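Local coordinates for protein putative oxidoreductase (Yersinia pestis, PDB 3KUX) that is a putative oxidoreductase, probably using a nicotinamide cofactor held by its N-terminal Rossmann domain, at residues I176-G181 and L335-D340. Residues are numbered along the deposited sequence; the frame is centred on the assembly and turned at random.
Sequences IWYDLG and LGIASD
W177 bridges two helices, its indole reaching from segment 176-181 to the backbone of G336 and the side chain of I337. The segment axes stay 11.7 Å apart and run closer to antiparallel than to perpendicular, at 141°, so side chains span the distance: W177 and Y178 from one helix, I337 from the other. Apolar contacts carry it. The benzo half of the indole meets the glycine, with W177 CZ2 3.8 Å from G336 CA; having no side chain, G336 lets the ring come this close to the helix. At the pyrrole half, W177 CD1 lies 3.8 Å from I337 CD1, the tip of the isoleucine's longer branch. That methyl also approaches the phenol of Y178, 4.1 Å from Y178 CZ, and is therefore shared by two aromatic side chains. With I337 CG1 anti to the carbonyl carbon (chi1 -58°), this branch reaches across to both rings, crossing the tyrosine side chain at about a right angle. Y178 OH packs against the same branch, 3.7 Å from I337 CG1. The indole N-H is satisfied just before segment 335-340: W177 NE1 hydrogen-bonds to I333 O, one turn before I337 on the same helix, which probably helps fix the ring's rotation. G181 CA covers part of one indole face, F215 meets the ring edge-to-face, and V200 and L202 of strand 197-203 also touch it. Helices 176-192 and 323-342 thus pack together against the mixed sheet of the C-terminal alpha/beta domain of this oxidoreductase family.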
loop_
_atom_site.group_PDB
_atom_site.type_symbol
_atom_site.label_atom_id
_atom_site.label_comp_id
_atom_site.label_asym_id
_atom_site.label_seq_id
_atom_site.Cartn_x
_atom_site.Cartn_y
_atom_site.Cartn_z
ATOM N N ILE A 176 11.799 -8.611 -3.134
ATOM C CA ILE A 176 10.559 -8.559 -2.382
ATOM C C ILE A 176 10.641 -7.452 -1.340
ATOM O O ILE A 176 9.637 -7.067 -0.748
ATOM C CB ILE A 176 10.244 -9.907 -1.699
ATOM C CG1 ILE A 176 11.213 -10.172 -0.545
ATOM C CG2 ILE A 176 10.304 -11.040 -2.705
ATOM C CD1 ILE A 176 10.781 -11.308 0.352
ATOM N N TRP A 177 11.850 -6.950 -1.114
ATOM C CA TRP A 177 12.035 -5.809 -0.234
ATOM C C TRP A 177 11.436 -4.584 -0.915
ATOM O O TRP A 177 10.816 -3.749 -0.266
ATOM C CB TRP A 177 13.520 -5.607 0.081
ATOM C CG TRP A 177 13.844 -4.316 0.781
ATOM C CD1 TRP A 177 14.572 -3.273 0.278
ATOM C CD2 TRP A 177 13.455 -3.928 2.109
ATOM N NE1 TRP A 177 14.655 -2.264 1.207
ATOM C CE2 TRP A 177 13.983 -2.642 2.340
ATOM C CE3 TRP A 177 12.715 -4.545 3.125
ATOM C CZ2 TRP A 177 13.792 -1.962 3.541
ATOM C CZ3 TRP A 177 12.527 -3.870 4.317
ATOM C CH2 TRP A 177 13.061 -2.591 4.515
ATOM N N TYR A 178 11.613 -4.495 -2.231
ATOM C CA TYR A 178 11.012 -3.424 -3.015
ATOM C C TYR A 178 9.516 -3.647 -3.200
ATOM O O TYR A 178 8.747 -2.689 -3.301
ATOM C CB TYR A 178 11.680 -3.294 -4.384
ATOM C CG TYR A 178 13.001 -2.570 -4.354
ATOM C CD1 TYR A 178 13.175 -1.437 -3.573
ATOM C CD2 TYR A 178 14.071 -3.003 -5.123
ATOM C CE1 TYR A 178 14.386 -0.766 -3.544
ATOM C CE2 TYR A 178 15.286 -2.340 -5.101
ATOM C CZ TYR A 178 15.437 -1.222 -4.310
ATOM O OH TYR A 178 16.643 -0.556 -4.284
ATOM N N ASP A 179 9.106 -4.910 -3.242
ATOM C CA ASP A 179 7.706 -5.242 -3.491
ATOM C C ASP A 179 6.827 -5.186 -2.236
ATOM O O ASP A 179 5.689 -4.733 -2.293
ATOM C CB ASP A 179 7.588 -6.609 -4.160
ATOM C CG ASP A 179 6.176 -6.903 -4.623
ATOM O OD1 ASP A 179 5.525 -5.980 -5.163
ATOM O OD2 ASP A 179 5.714 -8.051 -4.449
ATOM N N LEU A 180 7.356 -5.635 -1.104
ATOM C CA LEU A 180 6.555 -5.723 0.110
ATOM C C LEU A 180 7.027 -4.763 1.202
ATOM O O LEU A 180 6.237 -4.332 2.044
ATOM C CB LEU A 180 6.523 -7.167 0.623
ATOM C CG LEU A 180 5.825 -8.169 -0.307
ATOM C CD1 LEU A 180 6.053 -9.606 0.134
ATOM C CD2 LEU A 180 4.335 -7.865 -0.389
ATOM N N GLY A 181 8.310 -4.421 1.194
ATOM C CA GLY A 181 8.822 -3.460 2.160
ATOM C C GLY A 181 7.918 -2.244 2.334
ATOM O O GLY A 181 7.528 -1.902 3.451
ATOM N N LEU A 335 17.322 3.265 2.717
ATOM C CA LEU A 335 18.124 3.109 3.923
ATOM C C LEU A 335 18.278 1.630 4.266
ATOM O O LEU A 335 19.298 1.216 4.820
ATOM C CB LEU A 335 17.512 3.880 5.097
ATOM C CG LEU A 335 18.446 4.161 6.284
ATOM C CD1 LEU A 335 19.728 4.854 5.826
ATOM C CD2 LEU A 335 17.752 4.988 7.364
ATOM N N GLY A 336 17.266 0.834 3.929
ATOM C CA GLY A 336 17.327 -0.608 4.136
ATOM C C GLY A 336 18.443 -1.216 3.309
ATOM O O GLY A 336 19.231 -2.024 3.810
ATOM N N ILE A 337 18.506 -0.816 2.038
ATOM C CA ILE A 337 19.563 -1.248 1.126
ATOM C C ILE A 337 20.937 -0.883 1.665
ATOM O O ILE A 337 21.840 -1.714 1.680
ATOM C CB ILE A 337 19.421 -0.598 -0.263
ATOM C CG1 ILE A 337 18.056 -0.921 -0.879
ATOM C CG2 ILE A 337 20.557 -1.043 -1.183
ATOM C CD1 ILE A 337 17.897 -2.367 -1.261
ATOM N N ALA A 338 21.098 0.366 2.086
ATOM C CA ALA A 338 22.373 0.822 2.630
ATOM C C ALA A 338 22.717 0.013 3.869
ATOM O O ALA A 338 23.819 -0.527 3.983
ATOM C CB ALA A 338 22.311 2.298 2.969
ATOM N N SER A 339 21.761 -0.069 4.792
ATOM C CA SER A 339 21.951 -0.805 6.039
ATOM C C SER A 339 22.393 -2.228 5.765
ATOM O O SER A 339 23.254 -2.765 6.456
ATOM C CB SER A 339 20.666 -0.817 6.867
ATOM O OG SER A 339 20.636 -1.930 7.749
ATOM N N ASP A 340 21.797 -2.839 4.749
ATOM C CA ASP A 340 22.145 -4.204 4.398
ATOM C C ASP A 340 23.563 -4.268 3.850
ATOM O O ASP A 340 24.310 -5.194 4.152
ATOM C CB ASP A 340 21.167 -4.772 3.375
ATOM C CG ASP A 340 21.544 -6.166 2.942
ATOM O OD1 ASP A 340 21.414 -7.098 3.761
ATOM O OD2 ASP A 340 21.989 -6.328 1.787
#